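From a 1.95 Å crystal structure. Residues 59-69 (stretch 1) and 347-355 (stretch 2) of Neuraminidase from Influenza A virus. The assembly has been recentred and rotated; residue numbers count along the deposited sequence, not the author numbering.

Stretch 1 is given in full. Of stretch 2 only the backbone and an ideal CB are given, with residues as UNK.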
ATOM      1  N   ALA A  59       3.325  -3.238 -20.558  1.00 26.70           N
ATOM      2  CA  ALA A  59       2.936  -4.578 -20.105  1.00 23.22           C
ATOM      3  C   ALA A  59       2.538  -5.426 -21.302  1.00 31.42           C
ATOM      4  O   ALA A  59       1.888  -4.932 -22.223  1.00 33.20           O
ATOM      5  CB  ALA A  59       1.777  -4.503 -19.131  1.00 23.08           C
ATOM      6  N   TYR A  60       2.920  -6.697 -21.296  1.00 30.64           N
ATOM      7  CA  TYR A  60       2.482  -7.589 -22.359  1.00 36.06           C
ATOM      8  C   TYR A  60       1.865  -8.881 -21.852  1.00 32.02           C
ATOM      9  O   TYR A  60       1.362  -9.683 -22.649  1.00 34.94           O
ATOM     10  CB  TYR A  60       3.614  -7.901 -23.330  1.00 26.18           C
ATOM     11  CG  TYR A  60       4.689  -8.789 -22.788  1.00 31.43           C
ATOM     12  CD1 TYR A  60       4.572 -10.178 -22.855  1.00 37.92           C
ATOM     13  CD2 TYR A  60       5.839  -8.251 -22.234  1.00 34.37           C
ATOM     14  CE1 TYR A  60       5.565 -10.999 -22.371  1.00 35.54           C
ATOM     15  CE2 TYR A  60       6.841  -9.067 -21.744  1.00 33.59           C
ATOM     16  CZ  TYR A  60       6.704 -10.436 -21.818  1.00 38.55           C
ATOM     17  OH  TYR A  60       7.710 -11.239 -21.326  1.00 34.97           O
ATOM     18  N   GLY A  61       1.873  -9.083 -20.544  1.00 29.47           N
ATOM     19  CA  GLY A  61       1.205 -10.246 -19.994  1.00 31.95           C
ATOM     20  C   GLY A  61       1.236 -10.334 -18.489  1.00 35.14           C
ATOM     21  O   GLY A  61       1.941  -9.578 -17.807  1.00 28.56           O
ATOM     22  N   LEU A  62       0.464 -11.288 -17.981  1.00 27.91           N
ATOM     23  CA  LEU A  62       0.370 -11.550 -16.563  1.00 31.83           C
ATOM     24  C   LEU A  62       0.653 -13.027 -16.342  1.00 27.02           C
ATOM     25  O   LEU A  62       0.057 -13.875 -16.996  1.00 38.03           O
ATOM     26  CB  LEU A  62      -1.039 -11.213 -16.070  1.00 30.95           C
ATOM     27  CG  LEU A  62      -1.192 -10.995 -14.565  1.00 39.90           C
ATOM     28  CD1 LEU A  62      -0.505  -9.712 -14.159  1.00 31.89           C
ATOM     29  CD2 LEU A  62      -2.671 -10.957 -14.163  1.00 38.06           C
ATOM     30  N   SER A  63       1.537 -13.344 -15.408  1.00 28.77           N
ATOM     31  CA  SER A  63       1.866 -14.740 -15.133  1.00 35.68           C
ATOM     32  C   SER A  63       0.762 -15.479 -14.378  1.00 38.87           C
ATOM     33  O   SER A  63       0.104 -14.924 -13.492  1.00 30.39           O
ATOM     34  CB  SER A  63       3.143 -14.815 -14.309  1.00 27.48           C
ATOM     35  OG  SER A  63       2.945 -14.176 -13.058  1.00 34.30           O
ATOM     36  N   ALA A  64       0.592 -16.750 -14.722  1.00 31.77           N
ATOM     37  CA  ALA A  64      -0.312 -17.644 -14.006  1.00 41.27           C
ATOM     38  C   ALA A  64       0.213 -19.082 -14.094  1.00 39.50           C
ATOM     39  O   ALA A  64       0.387 -19.621 -15.192  1.00 33.47           O
ATOM     40  CB  ALA A  64      -1.709 -17.550 -14.592  1.00 44.59           C
ATOM     41  N   ASN A  65       0.495 -19.686 -12.944  1.00 44.37           N
ATOM     42  CA  ASN A  65       1.049 -21.041 -12.905  1.00 52.06           C
ATOM     43  C   ASN A  65       2.112 -21.261 -13.975  1.00 54.38           C
ATOM     44  O   ASN A  65       2.056 -22.242 -14.726  1.00 40.62           O
ATOM     45  CB  ASN A  65      -0.060 -22.081 -13.091  1.00 53.61           C
ATOM     46  CG  ASN A  65      -1.219 -21.869 -12.144  1.00 74.58           C
ATOM     47  OD1 ASN A  65      -1.077 -22.022 -10.930  1.00 88.62           O
ATOM     48  ND2 ASN A  65      -2.378 -21.522 -12.696  1.00 71.39           N
ATOM     49  N   GLN A  66       3.057 -20.329 -14.059  1.00 38.03           N
ATOM     50  CA  GLN A  66       4.211 -20.442 -14.957  1.00 37.59           C
ATOM     51  C   GLN A  66       3.911 -20.131 -16.428  1.00 48.67           C
ATOM     52  O   GLN A  66       4.839 -19.983 -17.235  1.00 53.52           O
ATOM     53  CB  GLN A  66       4.877 -21.818 -14.835  1.00 33.98           C
ATOM     54  CG  GLN A  66       5.316 -22.153 -13.416  1.00 38.77           C
ATOM     55  CD  GLN A  66       6.045 -20.989 -12.753  1.00 40.80           C
ATOM     56  OE1 GLN A  66       6.949 -20.383 -13.337  1.00 35.29           O
ATOM     57  NE2 GLN A  66       5.635 -20.660 -11.536  1.00 31.73           N
ATOM     58  N   HIS A  67       2.636 -20.013 -16.779  1.00 40.89           N
ATOM     59  CA  HIS A  67       2.276 -19.621 -18.139  1.00 48.72           C
ATOM     60  C   HIS A  67       1.623 -18.247 -18.150  1.00 44.01           C
ATOM     61  O   HIS A  67       1.499 -17.601 -17.114  1.00 42.65           O
ATOM     62  CB  HIS A  67       1.367 -20.678 -18.774  1.00 52.66           C
ATOM     63  CG  HIS A  67       1.956 -22.051 -18.746  1.00 72.40           C
ATOM     64  ND1 HIS A  67       1.729 -22.937 -17.712  1.00 84.30           N
ATOM     65  CD2 HIS A  67       2.799 -22.679 -19.600  1.00 76.91           C
ATOM     66  CE1 HIS A  67       2.390 -24.057 -17.942  1.00 81.54           C
ATOM     67  NE2 HIS A  67       3.049 -23.927 -19.081  1.00 82.03           N
ATOM     68  N   LEU A  68       1.228 -17.788 -19.328  1.00 39.14           N
ATOM     69  CA  LEU A  68       0.563 -16.506 -19.435  1.00 41.68           C
ATOM     70  C   LEU A  68      -0.925 -16.704 -19.247  1.00 42.15           C
ATOM     71  O   LEU A  68      -1.516 -17.567 -19.889  1.00 41.34           O
ATOM     72  CB  LEU A  68       0.834 -15.879 -20.801  1.00 43.88           C
ATOM     73  CG  LEU A  68       2.238 -15.310 -20.993  1.00 49.28           C
ATOM     74  CD1 LEU A  68       2.813 -15.791 -22.302  1.00 63.32           C
ATOM     75  CD2 LEU A  68       2.205 -13.797 -20.954  1.00 56.47           C
ATOM     76  N   LEU A  69      -1.523 -15.924 -18.352  1.00 35.80           N
ATOM     77  CA  LEU A  69      -2.973 -15.841 -18.278  1.00 34.32           C
ATOM     78  C   LEU A  69      -3.474 -15.502 -19.677  1.00 38.55           C
ATOM     79  O   LEU A  69      -2.884 -14.662 -20.352  1.00 35.49           O
ATOM     80  CB  LEU A  69      -3.397 -14.755 -17.294  1.00 33.61           C
ATOM     81  CG  LEU A  69      -4.854 -14.811 -16.822  1.00 35.43           C
ATOM     82  CD1 LEU A  69      -5.116 -16.072 -15.989  1.00 36.73           C
ATOM     83  CD2 LEU A  69      -5.215 -13.553 -16.026  1.00 35.20           C
ATOM     84  N   UNK A 347      12.490 -18.825 -18.820  1.00 30.06           N
ATOM     85  CA  UNK A 347      11.459 -19.389 -17.954  1.00 30.20           C
ATOM     86  C   UNK A 347      10.961 -20.713 -18.523  1.00 36.28           C
ATOM     87  O   UNK A 347      11.138 -21.000 -19.700  1.00 33.81           O
ATOM     88  CB  UNK A 347      10.297 -18.408 -17.788  1.00 30.20           C
ATOM     89  N   UNK A 348      10.339 -21.521 -17.677  1.00 37.67           N
ATOM     90  CA  UNK A 348       9.913 -22.841 -18.104  1.00 39.59           C
ATOM     91  C   UNK A 348       8.618 -22.757 -18.909  1.00 42.12           C
ATOM     92  O   UNK A 348       8.431 -23.516 -19.855  1.00 38.51           O
ATOM     93  CB  UNK A 348       9.731 -23.759 -16.894  1.00 39.59           C
ATOM     94  N   UNK A 349       7.755 -21.795 -18.581  1.00 35.54           N
ATOM     95  CA  UNK A 349       6.414 -21.772 -19.147  1.00 35.43           C
ATOM     96  C   UNK A 349       5.971 -20.566 -19.964  1.00 39.68           C
ATOM     97  O   UNK A 349       4.853 -20.559 -20.482  1.00 45.85           O
ATOM     98  CB  UNK A 349       5.422 -21.932 -17.993  1.00 35.43           C
ATOM     99  N   UNK A 350       6.807 -19.538 -20.089  1.00 54.14           N
ATOM    100  CA  UNK A 350       6.409 -18.378 -20.892  1.00 54.92           C
ATOM    101  C   UNK A 350       7.576 -17.644 -21.549  1.00 44.86           C
ATOM    102  O   UNK A 350       7.502 -16.446 -21.813  1.00 51.53           O
ATOM    103  CB  UNK A 350       5.634 -17.394 -20.013  1.00 54.92           C
ATOM    104  N   UNK A 351       8.648 -18.377 -21.815  1.00 41.40           N
ATOM    105  CA  UNK A 351       9.733 -17.883 -22.639  1.00 56.35           C
ATOM    106  C   UNK A 351      10.693 -16.955 -21.931  1.00 50.56           C
ATOM    107  O   UNK A 351      10.811 -16.968 -20.710  1.00 43.87           O
ATOM    108  CB  UNK A 351       9.154 -17.162 -23.858  1.00 56.35           C
ATOM    109  N   UNK A 352      11.382 -16.148 -22.729  1.00 42.60           N
ATOM    110  CA  UNK A 352      12.400 -15.236 -22.234  1.00 46.41           C
ATOM    111  C   UNK A 352      11.743 -14.003 -21.641  1.00 37.01           C
ATOM    112  O   UNK A 352      10.892 -13.369 -22.279  1.00 34.65           O
ATOM    113  CB  UNK A 352      13.371 -14.845 -23.350  1.00 46.41           C
ATOM    114  N   UNK A 353      12.118 -13.676 -20.410  1.00 32.36           N
ATOM    115  CA  UNK A 353      11.647 -12.441 -19.796  1.00 28.15           C
ATOM    116  C   UNK A 353      12.858 -11.553 -19.579  1.00 34.44           C
ATOM    117  O   UNK A 353      13.989 -12.036 -19.564  1.00 29.86           O
ATOM    118  CB  UNK A 353      10.906 -12.705 -18.484  1.00 28.15           C
ATOM    119  N   UNK A 354      12.626 -10.255 -19.433  1.00 33.33           N
ATOM    120  CA  UNK A 354      13.701  -9.356 -19.029  1.00 37.03           C
ATOM    121  C   UNK A 354      13.348  -8.630 -17.736  1.00 28.09           C
ATOM    122  O   UNK A 354      12.212  -8.195 -17.523  1.00 36.04           O
ATOM    123  CB  UNK A 354      13.996  -8.345 -20.138  1.00 37.03           C
ATOM    124  N   UNK A 355      14.348  -8.523 -16.874  1.00 30.34           N
ATOM    125  CA  UNK A 355      14.238  -7.779 -15.641  1.00 30.71           C
ATOM    126  C   UNK A 355      15.299  -6.676 -15.639  1.00 29.51           C
ATOM    127  O   UNK A 355      16.441  -6.897 -16.050  1.00 28.22           O
ATOM    128  CB  UNK A 355      14.391  -8.701 -14.430  1.00 30.71           C
TER

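Stretch 1 meets stretch 2 with Gln66 and His67 of the type I' turn Ala64-His67, with Leu68 and Tyr60, and marginally with Ser63. No direct hydrogen bond joins the two stretches; waters bridge them at three places.

At 347 the CA-to-CB bond points toward stretch 1, yet nothing there lies within 5.5 Å of the ideal CB. Small or medium side chains, polar or apolar, would suit. The residue is Thr347, which serves its own loop: OG1 donates to the backbone O of position 351 and accepts from the backbone N of position 350 (3.1 Å).

At 348 the CA-to-CB bond points sideways into open space, and many residues would do; one that reaches back could touch the aliphatic part of Gln66. Val348 does so modestly, its CG1 4.3 Å from Gln66 CB.

Position 349 is the most restrictive. Its CA is 4.8 Å from the CA of His67, and an ideal CB would sit 2.2 Å from Gln66 O, a clash, and 3.2 Å from His67 CD2. The space belongs to glycine, although phi of -120° would not by itself require it. Gly349 lets the chains close up: its CA makes a CA-H...O contact with Gln66 O (3.1 Å), and its O lies 3.1 Å from His67 CD2. Water 3 links the backbones, accepting from Gly349 N (2.9 Å) and lying 3.0 Å from Gln66 O.

At 350 CB again points toward stretch 1, with Leu68 CD1 4.0 Å from the ideal position and Gln66 O at 3.9 Å. An apolar side chain of medium length, such as leucine, isoleucine or methionine, could exploit the neighbouring Leu68. Leu350 has the largest covered area of the stretch: its CB lies 3.9 Å from Leu68 CD1, while CD2 reaches Ser63 CB (4.3 Å) and His67 O (3.7 Å).

Position 351 has phi of 79°, which favours glycine irrespective of stretch 1. Gly351 O accepts from Thr347 OG1 (2.7 Å) and Thr347 N (3.1 Å), closing the loop.

From 352 CB points away, leaving the choice wide. Met352 contributes mainly its backbone: water 2 donates to Met352 O (3.1 Å) and Leu350 O (2.8 Å) and accepts from Tyr60 OH (2.6 Å).

At 353 the CA-to-CB bond points sideways, the ideal CB 4.5 Å from Tyr60 OH; a branched apolar residue could fit. Ile353 places CG2 4.1 Å from Tyr60 OH.

At 354 the bond is also sideways, and a long side chain could turn back. Gln354 does, NE2 approaching Tyr60 CE2 obliquely at 4.3 Å; water 1 joins Gln354 N (3.0 Å) to Tyr60 OH (3.2 Å).

Position 355, out of reach, is Glu355.

Stretch 2 (347-355) TVGLGMIQE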
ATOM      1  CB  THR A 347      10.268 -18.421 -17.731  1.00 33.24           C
ATOM      2  OG1 THR A 347       9.397 -18.438 -18.869  1.00 36.46           O
ATOM      3  CG2 THR A 347      10.773 -16.975 -17.475  1.00 27.12           C
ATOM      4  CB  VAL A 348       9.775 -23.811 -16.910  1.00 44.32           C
ATOM      5  CG1 VAL A 348       8.703 -23.341 -15.935  1.00 42.83           C
ATOM      6  CG2 VAL A 348       9.474 -25.220 -17.408  1.00 56.27           C
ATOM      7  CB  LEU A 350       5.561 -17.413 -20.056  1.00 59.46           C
ATOM      8  CG  LEU A 350       6.078 -17.123 -18.652  1.00 43.99           C
ATOM      9  CD1 LEU A 350       7.256 -16.168 -18.720  1.00 43.17           C
ATOM     10  CD2 LEU A 350       4.953 -16.573 -17.784  1.00 39.61           C
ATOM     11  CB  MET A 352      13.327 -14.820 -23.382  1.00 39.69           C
ATOM     12  CG  MET A 352      14.438 -13.869 -22.960  1.00 53.46           C
ATOM     13  SD  MET A 352      16.096 -14.509 -23.269  1.00 89.59           S
ATOM     14  CE  MET A 352      16.119 -15.946 -22.197  1.00 61.02           C
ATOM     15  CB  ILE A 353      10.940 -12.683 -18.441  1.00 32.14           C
ATOM     16  CG1 ILE A 353      11.893 -13.336 -17.449  1.00 31.45           C
ATOM     17  CG2 ILE A 353       9.708 -13.555 -18.624  1.00 42.99           C
ATOM     18  CD1 ILE A 353      11.344 -13.425 -16.051  1.00 40.56           C
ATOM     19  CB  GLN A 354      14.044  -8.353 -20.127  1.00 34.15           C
ATOM     20  CG  GLN A 354      12.863  -7.670 -20.739  1.00 39.34           C
ATOM     21  CD  GLN A 354      12.302  -8.464 -21.889  1.00 53.48           C
ATOM     22  OE1 GLN A 354      13.011  -9.267 -22.496  1.00 51.34           O
ATOM     23  NE2 GLN A 354      11.021  -8.256 -22.191  1.00 52.19           N
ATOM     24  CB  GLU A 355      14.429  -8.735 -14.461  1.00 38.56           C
ATOM     25  CG  GLU A 355      13.138  -9.421 -14.023  1.00 54.09           C
ATOM     26  CD  GLU A 355      12.138  -8.434 -13.452  1.00 72.51           C
ATOM     27  OE1 GLU A 355      12.550  -7.596 -12.616  1.00 69.16           O
ATOM     28  OE2 GLU A 355      10.953  -8.485 -13.851  1.00 86.54           O
TER
HETATM   29  O   HOH W   1       9.723  -9.583 -19.459  1.00 38.66           O
HETATM   30  O   HOH W   2       7.827 -13.657 -22.228  1.00 39.24           O
HETATM   31  O   HOH W   3       7.667 -20.200 -16.215  1.00 36.76           O
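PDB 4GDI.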